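Local coordinates for large exoprotein involved in heme utilization or adhesion (Yersinia kristensenii ATCC 33638, PDB 5E3E), which acts as the toxic C-terminal domain of a contact-dependent growth inhibition protein, probably a ribonuclease of the RNase A superfamily, here complexed with its immunity protein CdiI, at residues B[4-9]-B[32-37]; B[18-23]-B[76-81]; B[50-55]-B[62-67]; B[67-72]-B[88-93]; B[94-99]-B[106-111]. All blocks are in the same frame, centred on the assembly; numbering follows the deposited sequence.

Contact 1 (B[4-9]-B[32-37])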
# COMPACT_ATOMS: atom_id res chain seq x y z
N LEU B 4 -0.02 -6.82 12.31
CA LEU B 4 -0.28 -7.26 10.94
C LEU B 4 0.96 -7.62 10.16
O LEU B 4 0.89 -8.40 9.21
CB LEU B 4 -1.12 -6.26 10.16
CG LEU B 4 -2.54 -6.05 10.75
CD1 LEU B 4 -3.28 -5.02 9.96
CD2 LEU B 4 -3.36 -7.32 10.83
N ILE B 5 2.10 -7.11 10.55
CA ILE B 5 3.34 -7.53 9.89
C ILE B 5 3.48 -9.05 9.97
O ILE B 5 4.09 -9.66 9.10
CB ILE B 5 4.59 -6.83 10.46
CG1 ILE B 5 5.82 -7.01 9.57
CG2 ILE B 5 4.89 -7.28 11.89
CD1 ILE B 5 6.75 -5.84 9.61
N ASP B 6 2.88 -9.68 10.98
CA ASP B 6 3.04 -11.13 11.14
C ASP B 6 2.32 -11.92 10.06
O ASP B 6 2.63 -13.12 9.85
CB ASP B 6 2.59 -11.59 12.54
CG ASP B 6 3.48 -11.01 13.65
OD1 ASP B 6 4.67 -10.73 13.38
OD2 ASP B 6 3.00 -10.83 14.79
N ARG B 7 1.39 -11.27 9.36
CA ARG B 7 0.75 -11.87 8.17
C ARG B 7 1.76 -11.99 7.00
O ARG B 7 1.45 -12.60 5.96
CB ARG B 7 -0.44 -11.02 7.71
CG ARG B 7 -1.56 -11.03 8.73
CD ARG B 7 -2.59 -9.96 8.49
NE ARG B 7 -2.84 -9.72 7.09
CZ ARG B 7 -3.44 -10.56 6.24
NH1 ARG B 7 -3.86 -11.74 6.64
NH2 ARG B 7 -3.59 -10.19 4.97
N HIS B 8 2.94 -11.42 7.18
CA HIS B 8 3.98 -11.30 6.12
C HIS B 8 5.34 -11.74 6.63
O HIS B 8 6.39 -11.24 6.17
CB HIS B 8 4.05 -9.87 5.60
CG HIS B 8 2.71 -9.35 5.20
ND1 HIS B 8 2.13 -9.65 3.99
CD2 HIS B 8 1.80 -8.60 5.87
CE1 HIS B 8 0.94 -9.09 3.93
NE2 HIS B 8 0.70 -8.47 5.07
N VAL B 9 5.34 -12.66 7.59
CA VAL B 9 6.60 -13.29 8.05
C VAL B 9 6.50 -14.82 7.99
O VAL B 9 5.64 -15.45 8.63
CB VAL B 9 7.02 -12.88 9.48
CG1 VAL B 9 8.36 -13.53 9.86
CG2 VAL B 9 7.15 -11.37 9.62
N THR B 32 11.30 -13.60 4.66
CA THR B 32 11.80 -14.98 4.83
C THR B 32 11.56 -15.49 6.25
O THR B 32 11.19 -16.63 6.45
CB THR B 32 13.28 -15.00 4.56
OG1 THR B 32 13.48 -14.52 3.23
CG2 THR B 32 13.84 -16.43 4.64
N ASP B 33 11.86 -14.65 7.23
CA ASP B 33 11.79 -15.07 8.63
C ASP B 33 11.79 -13.87 9.53
O ASP B 33 11.94 -12.76 9.06
CB ASP B 33 12.96 -16.01 9.01
CG ASP B 33 14.31 -15.51 8.53
OD1 ASP B 33 14.66 -14.34 8.76
OD2 ASP B 33 15.05 -16.33 7.94
N ARG B 34 11.63 -14.11 10.83
CA ARG B 34 11.54 -13.01 11.81
C ARG B 34 12.81 -12.18 11.88
O ARG B 34 12.77 -10.96 11.94
CB ARG B 34 11.15 -13.54 13.20
CG ARG B 34 10.67 -12.46 14.17
CD ARG B 34 10.00 -13.03 15.43
NE ARG B 34 8.77 -12.29 15.77
CZ ARG B 34 8.03 -12.48 16.86
NH1 ARG B 34 8.37 -13.38 17.78
NH2 ARG B 34 6.93 -11.75 17.05
N THR B 35 13.97 -12.82 11.83
CA THR B 35 15.22 -12.07 11.90
C THR B 35 15.33 -11.09 10.74
O THR B 35 15.76 -9.95 10.92
CB THR B 35 16.42 -13.04 11.90
OG1 THR B 35 16.36 -13.78 13.11
CG2 THR B 35 17.74 -12.30 11.86
N THR B 36 14.92 -11.53 9.56
CA THR B 36 14.94 -10.68 8.38
C THR B 36 13.91 -9.55 8.49
O THR B 36 14.22 -8.41 8.19
CB THR B 36 14.67 -11.52 7.13
OG1 THR B 36 15.63 -12.58 7.05
CG2 THR B 36 14.73 -10.68 5.89
N ALA B 37 12.70 -9.86 8.93
CA ALA B 37 11.66 -8.84 9.05
C ALA B 37 12.12 -7.77 10.02
O ALA B 37 11.90 -6.57 9.79
CB ALA B 37 10.38 -9.44 9.52

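Contact 2 (B[18-23]-B[76-81])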
# COMPACT_ATOMS: atom_id res chain seq x y z
N ASN B 18 -2.90 -18.71 -2.09
CA ASN B 18 -4.30 -18.64 -1.79
C ASN B 18 -4.83 -17.19 -1.74
O ASN B 18 -5.92 -16.91 -2.20
CB ASN B 18 -4.55 -19.36 -0.46
CG ASN B 18 -6.02 -19.49 -0.14
OD1 ASN B 18 -6.54 -18.82 0.73
ND2 ASN B 18 -6.72 -20.25 -0.95
N ARG B 19 -4.05 -16.27 -1.20
CA ARG B 19 -4.48 -14.86 -1.15
C ARG B 19 -4.67 -14.26 -2.53
O ARG B 19 -5.57 -13.43 -2.74
CB ARG B 19 -3.47 -14.04 -0.39
CG ARG B 19 -3.33 -14.42 1.07
CD ARG B 19 -2.20 -13.63 1.69
NE ARG B 19 -2.00 -14.03 3.06
CZ ARG B 19 -1.06 -13.57 3.88
NH1 ARG B 19 -0.21 -12.63 3.51
NH2 ARG B 19 -0.98 -14.05 5.10
N VAL B 20 -3.85 -14.66 -3.50
CA VAL B 20 -3.96 -14.09 -4.85
C VAL B 20 -4.92 -14.85 -5.76
O VAL B 20 -5.02 -14.52 -6.94
CB VAL B 20 -2.62 -13.93 -5.56
CG1 VAL B 20 -1.76 -12.95 -4.80
CG2 VAL B 20 -1.91 -15.25 -5.77
N SER B 21 -5.60 -15.88 -5.27
CA SER B 21 -6.59 -16.56 -6.12
C SER B 21 -7.96 -16.34 -5.52
O SER B 21 -8.76 -15.57 -6.04
CB SER B 21 -6.23 -18.03 -6.30
OG SER B 21 -5.98 -18.63 -5.06
N THR B 22 -8.19 -16.98 -4.39
CA THR B 22 -9.43 -16.80 -3.62
C THR B 22 -9.58 -15.38 -3.03
O THR B 22 -10.68 -14.80 -3.00
CB THR B 22 -9.46 -17.82 -2.47
OG1 THR B 22 -9.29 -19.16 -3.03
CG2 THR B 22 -10.77 -17.72 -1.65
N GLY B 23 -8.48 -14.83 -2.54
CA GLY B 23 -8.48 -13.45 -2.03
C GLY B 23 -8.55 -12.43 -3.14
O GLY B 23 -8.76 -12.80 -4.31
N ILE B 76 9.70 -13.26 -0.41
CA ILE B 76 9.08 -13.81 -1.60
C ILE B 76 7.77 -13.08 -1.89
O ILE B 76 7.14 -12.51 -0.99
CB ILE B 76 8.82 -15.33 -1.51
CG1 ILE B 76 7.93 -15.67 -0.31
CG2 ILE B 76 10.16 -16.07 -1.48
CD1 ILE B 76 7.44 -17.10 -0.25
N SER B 77 7.39 -13.17 -3.15
CA SER B 77 6.16 -12.58 -3.65
C SER B 77 5.53 -13.46 -4.70
O SER B 77 6.23 -14.08 -5.49
CB SER B 77 6.43 -11.19 -4.21
OG SER B 77 5.22 -10.57 -4.67
N VAL B 78 4.21 -13.49 -4.71
CA VAL B 78 3.44 -14.09 -5.76
C VAL B 78 2.41 -13.08 -6.27
O VAL B 78 1.98 -12.18 -5.55
CB VAL B 78 2.74 -15.39 -5.32
CG1 VAL B 78 3.79 -16.43 -4.90
CG2 VAL B 78 1.72 -15.14 -4.22
N SER B 79 2.03 -13.28 -7.53
CA SER B 79 1.08 -12.40 -8.23
C SER B 79 -0.08 -13.18 -8.85
O SER B 79 0.08 -14.30 -9.29
CB SER B 79 1.83 -11.63 -9.34
OG SER B 79 2.64 -10.63 -8.73
N ARG B 80 -1.25 -12.54 -8.90
CA ARG B 80 -2.43 -13.13 -9.52
C ARG B 80 -2.15 -13.60 -10.94
O ARG B 80 -1.43 -12.95 -11.69
CB ARG B 80 -3.59 -12.11 -9.52
CG ARG B 80 -4.93 -12.71 -9.84
CD ARG B 80 -6.06 -11.73 -9.55
NE ARG B 80 -6.14 -11.52 -8.11
CZ ARG B 80 -6.96 -12.20 -7.31
NH1 ARG B 80 -6.93 -11.96 -6.00
NH2 ARG B 80 -7.81 -13.11 -7.79
N GLY B 81 -2.69 -14.75 -11.29
CA GLY B 81 -2.55 -15.25 -12.66
C GLY B 81 -1.40 -16.20 -12.89
O GLY B 81 -1.30 -16.80 -13.96
O HOH W 1 -4.15 -16.29 -9.25

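Contact 3 (B[50-55]-B[62-67])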
# COMPACT_ATOMS: atom_id res chain seq x y z
N ALA B 50 14.60 11.09 9.17
CA ALA B 50 14.29 12.49 8.85
C ALA B 50 12.84 12.67 8.40
O ALA B 50 12.14 13.59 8.85
CB ALA B 50 15.25 13.02 7.79
N LYS B 51 12.42 11.81 7.49
CA LYS B 51 11.03 11.72 7.02
C LYS B 51 10.02 11.41 8.16
O LYS B 51 8.92 11.98 8.22
CB LYS B 51 10.99 10.65 5.94
CG LYS B 51 9.76 10.57 5.08
CD LYS B 51 9.93 9.45 4.07
CE LYS B 51 8.63 9.16 3.36
NZ LYS B 51 8.82 8.05 2.38
N ILE B 52 10.38 10.51 9.07
CA ILE B 52 9.52 10.19 10.21
C ILE B 52 9.40 11.41 11.14
O ILE B 52 8.31 11.73 11.65
CB ILE B 52 10.07 8.99 11.01
CG1 ILE B 52 9.97 7.70 10.18
CG2 ILE B 52 9.31 8.81 12.32
CD1 ILE B 52 10.83 6.57 10.72
N ASP B 53 10.53 12.06 11.37
CA ASP B 53 10.59 13.22 12.28
C ASP B 53 9.73 14.36 11.76
O ASP B 53 8.99 14.95 12.52
CB ASP B 53 12.04 13.69 12.52
CG ASP B 53 12.82 12.76 13.46
OD1 ASP B 53 12.21 11.89 14.15
OD2 ASP B 53 14.07 12.92 13.53
N SER B 54 9.81 14.65 10.46
CA SER B 54 8.94 15.67 9.84
C SER B 54 7.48 15.27 9.91
O SER B 54 6.63 16.12 10.14
CB SER B 54 9.30 15.89 8.37
OG SER B 54 10.66 16.25 8.24
N TYR B 55 7.21 13.99 9.66
CA TYR B 55 5.84 13.47 9.69
C TYR B 55 5.23 13.68 11.08
O TYR B 55 4.11 14.19 11.18
CB TYR B 55 5.79 12.00 9.25
CG TYR B 55 4.52 11.26 9.63
CD1 TYR B 55 3.35 11.39 8.86
CD2 TYR B 55 4.48 10.44 10.73
CE1 TYR B 55 2.20 10.72 9.20
CE2 TYR B 55 3.33 9.76 11.08
CZ TYR B 55 2.19 9.91 10.29
OH TYR B 55 1.02 9.26 10.62
N GLY B 62 -2.75 10.25 8.44
CA GLY B 62 -3.04 9.11 9.29
C GLY B 62 -1.90 8.10 9.35
O GLY B 62 -1.70 7.43 10.38
N TYR B 63 -1.19 7.97 8.23
CA TYR B 63 -0.12 6.95 8.08
C TYR B 63 1.08 7.56 7.39
O TYR B 63 0.97 8.62 6.78
CB TYR B 63 -0.64 5.75 7.26
CG TYR B 63 -1.88 5.15 7.88
CD1 TYR B 63 -3.15 5.65 7.58
CD2 TYR B 63 -1.77 4.17 8.87
CE1 TYR B 63 -4.29 5.14 8.19
CE2 TYR B 63 -2.90 3.65 9.48
CZ TYR B 63 -4.16 4.12 9.15
OH TYR B 63 -5.31 3.65 9.77
N LEU B 64 2.18 6.84 7.43
CA LEU B 64 3.39 7.18 6.67
C LEU B 64 4.00 5.90 6.07
O LEU B 64 4.19 4.90 6.76
CB LEU B 64 4.42 7.88 7.55
CG LEU B 64 5.75 8.29 6.86
CD1 LEU B 64 5.57 9.48 5.93
CD2 LEU B 64 6.80 8.58 7.90
N GLU B 65 4.30 5.98 4.79
CA GLU B 65 5.01 4.93 4.04
C GLU B 65 6.51 5.14 4.15
O GLU B 65 6.99 6.25 3.87
CB GLU B 65 4.62 5.05 2.56
CG GLU B 65 5.40 4.17 1.60
CD GLU B 65 5.08 4.44 0.14
OE1 GLU B 65 4.05 5.12 -0.17
OE2 GLU B 65 5.86 3.92 -0.72
N ILE B 66 7.26 4.10 4.51
CA ILE B 66 8.69 4.19 4.46
C ILE B 66 9.18 2.98 3.70
O ILE B 66 8.77 1.86 3.97
CB ILE B 66 9.36 4.29 5.84
CG1 ILE B 66 9.05 3.10 6.70
CG2 ILE B 66 8.90 5.57 6.55
CD1 ILE B 66 9.99 2.91 7.88
N ASP B 67 10.04 3.24 2.73
CA ASP B 67 10.50 2.20 1.83
C ASP B 67 11.93 1.85 2.12
O ASP B 67 12.69 2.62 2.73
CB ASP B 67 10.27 2.65 0.38
CG ASP B 67 8.78 2.80 0.05
OD1 ASP B 67 8.03 1.81 0.22
OD2 ASP B 67 8.34 3.90 -0.34
O HOH W 2 10.89 5.82 2.00

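Contact 4 (B[67-72]-B[88-93]). With NA (sodium ion), chain G.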
# COMPACT_ATOMS: atom_id res chain seq x y z
N ASP B 67 10.04 3.24 2.73
CA ASP B 67 10.50 2.20 1.83
C ASP B 67 11.93 1.85 2.12
O ASP B 67 12.69 2.62 2.73
CB ASP B 67 10.27 2.65 0.38
CG ASP B 67 8.78 2.80 0.05
OD1 ASP B 67 8.03 1.81 0.22
OD2 ASP B 67 8.34 3.90 -0.34
N TYR B 68 12.28 0.61 1.76
CA TYR B 68 13.57 0.02 1.99
C TYR B 68 14.00 -0.53 0.64
O TYR B 68 13.20 -1.17 -0.04
CB TYR B 68 13.41 -1.13 2.97
CG TYR B 68 14.62 -2.05 3.10
CD1 TYR B 68 15.68 -1.69 3.91
CD2 TYR B 68 14.68 -3.26 2.42
CE1 TYR B 68 16.77 -2.51 4.04
CE2 TYR B 68 15.76 -4.11 2.57
CZ TYR B 68 16.81 -3.72 3.38
OH TYR B 68 17.92 -4.53 3.54
N GLN B 69 15.23 -0.23 0.23
CA GLN B 69 15.77 -0.73 -1.00
C GLN B 69 17.05 -1.52 -0.69
O GLN B 69 17.84 -1.15 0.17
CB GLN B 69 16.07 0.43 -1.97
CG GLN B 69 14.84 1.27 -2.33
CD GLN B 69 14.54 2.39 -1.33
OE1 GLN B 69 15.46 2.99 -0.75
NE2 GLN B 69 13.24 2.69 -1.14
N SER B 70 17.21 -2.66 -1.35
CA SER B 70 18.45 -3.43 -1.23
C SER B 70 18.67 -4.24 -2.49
O SER B 70 17.81 -4.24 -3.37
CB SER B 70 18.39 -4.36 -0.01
OG SER B 70 17.84 -5.64 -0.33
N ASN B 71 19.81 -4.95 -2.54
CA ASN B 71 20.11 -5.88 -3.61
C ASN B 71 20.29 -7.31 -3.06
O ASN B 71 21.00 -8.10 -3.66
CB ASN B 71 21.38 -5.46 -4.39
CG ASN B 71 21.27 -4.06 -5.02
OD1 ASN B 71 20.33 -3.77 -5.77
ND2 ASN B 71 22.25 -3.20 -4.76
N VAL B 72 19.65 -7.63 -1.93
CA VAL B 72 19.75 -8.97 -1.32
C VAL B 72 18.32 -9.42 -0.96
O VAL B 72 17.56 -8.64 -0.38
CB VAL B 72 20.65 -8.97 -0.06
CG1 VAL B 72 20.59 -10.29 0.68
CG2 VAL B 72 22.11 -8.69 -0.45
N VAL B 88 12.44 -11.21 -3.66
CA VAL B 88 12.32 -9.76 -3.72
C VAL B 88 13.29 -9.14 -2.72
O VAL B 88 13.59 -9.74 -1.68
CB VAL B 88 10.87 -9.33 -3.55
CG1 VAL B 88 10.06 -9.70 -4.81
CG2 VAL B 88 10.28 -10.00 -2.38
N THR B 89 13.81 -7.97 -3.08
CA THR B 89 14.88 -7.33 -2.33
C THR B 89 14.46 -6.01 -1.64
O THR B 89 15.18 -5.50 -0.77
CB THR B 89 16.04 -7.02 -3.27
OG1 THR B 89 15.60 -6.16 -4.34
CG2 THR B 89 16.57 -8.34 -3.90
N ASN B 90 13.32 -5.45 -2.02
CA ASN B 90 12.85 -4.19 -1.44
C ASN B 90 11.70 -4.44 -0.46
O ASN B 90 11.14 -5.50 -0.44
CB ASN B 90 12.35 -3.30 -2.54
CG ASN B 90 13.44 -2.84 -3.46
OD1 ASN B 90 14.63 -3.01 -3.18
ND2 ASN B 90 13.04 -2.21 -4.57
N ALA B 91 11.34 -3.43 0.31
CA ALA B 91 10.24 -3.57 1.26
C ALA B 91 9.52 -2.28 1.55
O ALA B 91 10.03 -1.21 1.28
CB ALA B 91 10.73 -4.16 2.56
N ARG B 92 8.37 -2.38 2.18
CA ARG B 92 7.60 -1.18 2.52
C ARG B 92 7.10 -1.44 3.91
O ARG B 92 6.59 -2.51 4.21
CB ARG B 92 6.44 -0.98 1.56
CG ARG B 92 5.55 0.23 1.87
CD ARG B 92 4.44 0.43 0.83
NE ARG B 92 5.09 0.68 -0.47
CZ ARG B 92 4.77 0.11 -1.62
NH1 ARG B 92 3.73 -0.71 -1.73
NH2 ARG B 92 5.47 0.41 -2.70
N ILE B 93 7.23 -0.42 4.75
CA ILE B 93 6.68 -0.44 6.08
C ILE B 93 5.65 0.67 6.18
O ILE B 93 5.87 1.74 5.64
CB ILE B 93 7.79 -0.16 7.15
CG1 ILE B 93 9.03 -1.06 6.96
CG2 ILE B 93 7.22 -0.25 8.55
CD1 ILE B 93 8.81 -2.51 6.90
NA NA G . 16.11 -3.97 -5.04
O HOH W 3 9.21 -0.46 -1.42
O HOH W 4 17.64 -5.02 -6.46
O HOH W 5 14.21 -4.40 -6.44
O HOH W 6 16.39 -1.90 -5.93

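Contact 5 (B[94-99]-B[106-111])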
# COMPACT_ATOMS: atom_id res chain seq x y z
N ILE B 94 4.53 0.42 6.85
CA ILE B 94 3.54 1.48 7.06
C ILE B 94 3.47 1.74 8.54
O ILE B 94 3.24 0.79 9.32
CB ILE B 94 2.13 1.08 6.57
CG1 ILE B 94 2.11 0.71 5.07
CG2 ILE B 94 1.10 2.19 6.85
CD1 ILE B 94 2.72 1.75 4.18
N ILE B 95 3.63 3.00 8.94
CA ILE B 95 3.51 3.40 10.34
C ILE B 95 2.35 4.36 10.53
O ILE B 95 1.84 4.95 9.58
CB ILE B 95 4.81 3.99 10.89
CG1 ILE B 95 5.15 5.35 10.25
CG2 ILE B 95 5.94 3.00 10.70
CD1 ILE B 95 6.29 6.07 10.95
N ALA B 96 1.92 4.48 11.77
CA ALA B 96 0.89 5.44 12.10
C ALA B 96 1.26 6.20 13.33
O ALA B 96 1.87 5.66 14.25
CB ALA B 96 -0.43 4.74 12.31
N ARG B 97 0.89 7.48 13.37
CA ARG B 97 1.20 8.32 14.50
C ARG B 97 0.45 7.76 15.72
O ARG B 97 -0.75 7.51 15.63
CB ARG B 97 0.77 9.76 14.20
CG ARG B 97 1.38 10.81 15.12
CD ARG B 97 0.89 12.21 14.78
NE ARG B 97 1.16 12.57 13.39
CZ ARG B 97 0.28 12.43 12.39
NH1 ARG B 97 0.62 12.78 11.17
NH2 ARG B 97 -0.93 11.97 12.63
N ASP B 98 1.18 7.56 16.82
CA ASP B 98 0.64 6.97 18.05
C ASP B 98 1.38 7.56 19.25
O ASP B 98 2.34 6.97 19.75
CB ASP B 98 0.79 5.44 18.03
CG ASP B 98 0.09 4.77 19.21
OD1 ASP B 98 -0.49 5.50 20.04
OD2 ASP B 98 0.11 3.52 19.31
N PRO B 99 0.91 8.73 19.74
CA PRO B 99 1.62 9.45 20.80
C PRO B 99 1.99 8.61 22.04
O PRO B 99 2.98 8.90 22.71
CB PRO B 99 0.64 10.57 21.19
CG PRO B 99 -0.69 10.14 20.66
CD PRO B 99 -0.37 9.38 19.41
N LYS B 106 3.35 3.68 15.77
CA LYS B 106 3.34 2.23 15.75
C LYS B 106 3.49 1.72 14.33
O LYS B 106 3.08 2.37 13.39
CB LYS B 106 2.08 1.69 16.40
CG LYS B 106 0.80 1.89 15.61
CD LYS B 106 -0.45 1.74 16.47
CE LYS B 106 -0.46 0.48 17.33
NZ LYS B 106 -0.58 -0.79 16.56
N ILE B 107 4.07 0.53 14.20
CA ILE B 107 4.16 -0.14 12.92
C ILE B 107 2.83 -0.86 12.64
O ILE B 107 2.38 -1.77 13.37
CB ILE B 107 5.32 -1.15 12.91
CG1 ILE B 107 6.64 -0.40 13.08
CG2 ILE B 107 5.32 -1.94 11.62
CD1 ILE B 107 7.76 -1.32 13.51
N ILE B 108 2.18 -0.43 11.57
CA ILE B 108 0.89 -1.00 11.21
C ILE B 108 1.10 -2.31 10.49
O ILE B 108 0.49 -3.31 10.83
CB ILE B 108 0.11 -0.04 10.30
CG1 ILE B 108 -0.20 1.25 11.11
CG2 ILE B 108 -1.18 -0.66 9.81
CD1 ILE B 108 -1.11 1.07 12.32
N THR B 109 1.96 -2.28 9.48
CA THR B 109 2.32 -3.51 8.75
C THR B 109 3.57 -3.27 7.94
O THR B 109 4.13 -2.18 7.94
CB THR B 109 1.16 -4.00 7.85
OG1 THR B 109 1.39 -5.34 7.38
CG2 THR B 109 0.91 -3.07 6.72
N GLY B 110 4.03 -4.32 7.28
CA GLY B 110 5.16 -4.19 6.37
C GLY B 110 5.36 -5.50 5.63
O GLY B 110 4.96 -6.54 6.10
N TYR B 111 6.02 -5.42 4.47
CA TYR B 111 6.22 -6.59 3.63
C TYR B 111 7.15 -6.30 2.48
O TYR B 111 7.37 -5.13 2.12
CB TYR B 111 4.90 -7.10 3.07
CG TYR B 111 3.89 -6.04 2.62
CD1 TYR B 111 4.07 -5.30 1.45
CD2 TYR B 111 2.77 -5.80 3.39
CE1 TYR B 111 3.12 -4.34 1.06
CE2 TYR B 111 1.81 -4.88 3.02
CZ TYR B 111 2.00 -4.16 1.85
OH TYR B 111 1.02 -3.27 1.54

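Contact 1 (B[4-9]-B[32-37])
Asp6 and Arg34 bring two flat groups near each other without joining them: OD1 of Asp6 lies 4.4 Å from NH2 of Arg34, beyond salt-bridge range, and comes to the guanidinium obliquely. A third flat group, the peptide link from Asp33 to Arg34, takes the closest touch. Val9 CG1, anti to its own backbone N (chi1 -178°), lies over the face of this peptide, 3.5 Å from Asp33 C and equally far from Arg34 N. The other methyl, CG2, anti to the carbonyl carbon, meets Ala37 CB at 3.8 Å. The valine thus spans the first turn of helix 34-47.

That turn is closed by Asp33 as N-cap. Its OD1 accepts from Thr36 N at 2.9 Å, met nearly end-on to the C-O bond, and from Thr36 OG1 at 2.6 Å, which comes from 38° above the carboxylate plane. Arg7 and His8 of segment 4-9 both bond to Asp21 of the immunity protein CdiI.

No hydrogen bond crosses between the segments, so the joint rests on Val9 packing, with at most a longer-range attraction between Asp6 and Arg34. The two donors on Asp33 OD1, together with the helix N-terminus, would be expected to favour its carboxylate form.

Contact 2 (B[18-23]-B[76-81])
Where the chain leaves helix 13-19 it meets the end of strand 75-79, and Arg80 reaches across to the carbonyls of Val20, Ser21 and Gly23. The guanidinium works with both its edge and one face. At the edge, NH1 of Arg80 donates to Gly23 O at 2.6 Å, with the acceptor only 11° out of the guanidinium plane although the donor stands well above the carbonyl plane of Gly23. NH2 of Arg80 donates to Ser21 O at 3.2 Å, and NH1 also bonds to Val25 O. Over the face, Val20 O sits 3.0 Å above the centre of the group; its angles to the nitrogens are too poor for hydrogen bonds, so this is an oxygen laid on a cationic plane.

CG of Arg80 is anti to the backbone N (chi1 -167°), which carries it to 3.4 Å from Val20 O. That same oxygen accepts from a water at 3.0 Å, which in turn accepts from Gly81 N at 2.9 Å. The apolar part lies deeper: Val20 CG2 meets Val78 CG2 at 3.9 Å. Tyr78 of the immunity protein CdiI also packs on Arg80.

Arg80 thus bonds carbonyls of the loop that follows helix 13-19, joining that loop to the end of strand 75-79 in the antiparallel sheet of an RNase A-like fold.

Contact 3 (B[50-55]-B[62-67])
Leu64 packs against Tyr55 and Ile52 at the centre of this helix-on-strand contact. Its CB lies 3.8 Å from the centroid of the Tyr55 ring and only 5° off the ring normal, a CH-pi contact placed squarely over the face. Its CD2 meets Tyr55 CB at 3.8 Å, and also Ile52 CG1 at 4.0 Å, where the two side chains cross at about a right angle. Ile52 CG1 continues the apolar row toward Ile66 CG2. Helix 50-55 runs antiparallel to strand 63-67, at 173° between directions and 9.8 Å between axes, which sets Tyr55 beside Leu64 and Lys51 beside Ile66. CG of Tyr55 is anti to the backbone N (chi1 163°), which sends it toward the strand. In one of its two conformers Arg97 makes a cation-pi contact with the Tyr55 ring, and the hydroxyl is bonded to Lys61 O.

At the other end the contact turns polar. The extended chain of Lys51 passes Leu64 CD1 with its CE, and NZ of Lys51 donates to Glu65 O at 3.0 Å. NZ also donates to a water at 3.1 Å, which accepts a second bond from Asp67 N at 2.8 Å. Glu65 sets off from the strand away from the helix, and its carboxylate forms a salt bridge to Arg15 of the immunity protein CdiI.

The lysine, its CE against Leu64 CD1, therefore has its ammonium gripped by the main-chain oxygen of Glu65 and by the water that bridges to Asp67 N.

Contact 4 (B[67-72]-B[88-93])
Tyr68 and Ala91 form an antiparallel hydrogen-bonded pair, with Tyr68 N to Ala91 O and Ala91 N to Tyr68 O both 2.9 Å, flanked by Asp67 and Arg92 as a non-hydrogen-bonded pair. The latter two side chains lie side by side. Arg92 NE donates to the syn lone pair of Asp67 OD1 at 3.2 Å in a salt bridge, the carboxylate and guanidinium planes 82° apart; NH1 of Arg92 pairs with Asp74 of the immunity protein CdiI. On the other face Tyr68 CD2 packs on Ala91 CB, under helix 34-47.

Beyond the strand pairing, a sodium ion joins the two segments. It is bound by Ser70 O at 2.4 Å, Thr89 OG1 at 2.4 Å, Asn90 OD1 at 2.6 Å and three waters. Asn90 OD1 also accepts from Ser70 N at 3.2 Å. Ser70 OG, which lies between the backbone N and the carbonyl carbon (chi1 89°), donates to Thr89 O at 2.7 Å and accepts from Val72 N, an ST turn.

Six oxygens, all neutral, thus surround the ion, so its charge has no direct anionic partner. Sodium on Asn90 OD1 would polarise that amide, and the sodium and Ser70 N together grip OD1, which would limit rotation of the amide.

Contact 5 (B[94-99]-B[106-111])
A classic beta bulge interrupts the hairpin of strands 86-97 and 105-113, where Ile108 and Thr109 together face Ile94. Ile94 O is the shared acceptor: Ile108 N gives it a 2.8 Å bond lying in the carbonyl plane, and Thr109 N a weak one of 3.3 Å. Ile94 N returns an almost straight bond to Thr109 O at 2.8 Å, with 177° at the hydrogen. The helical psi of Ile108 (-51°) makes the extra residue fit, and past it Ala96 and Lys106 resume regular pairing, each donating to the other's carbonyl.

Side chains divide between two faces. Ile95 and Ile107 share one, where Ile95 also touches Leu64 and Ile52. The other holds Ile94, Ala96, Lys106 and Thr109; there Ile108, the extra residue beside Thr109, brings its CG1 to 3.7 Å from Ala96 CB. This is the side met by the immunity protein CdiI, whose Asp21 is bonded to Thr109 OG1 and whose Leu25 packs on Ile108.

Toward the hairpin loop, Asp98 CG stands anti to the backbone N (chi1 -173°), turning the carboxylate toward Lys106, though OD1 is hydrogen-bonded to Ser100. The lysine chain bends at its last two torsions, and the touch comes from its aliphatic part: Asp98 OD2 lies 3.4 Å from Lys106 CD, while Lys106 NZ stays 5.2 Å from that oxygen.

Overall arrangement
Contact 3 is the buried one and contact 1 a surface contact; contacts 2, 4 and 5 are partly buried. Contacts 3 and 4 share Asp67 and strand 63-68, and contacts 4 and 5 share strand 86-97, so these three run through one antiparallel sheet. Leu64 N to Ile95 O, at 2.9 Å, links contact 3 to contact 5. Contact 2 reaches the same sheet through strand 75-79 and meets contact 1 where Arg19 NH2 bonds Arg7 O; contact 1 also packs on contact 5. Chemistry follows position: hydrocarbon on a ring inside, main-chain ladders within the sheet, arginine to carbonyls or a sodium ion at strand ends, and a single valine on a helix's first turn near the surface.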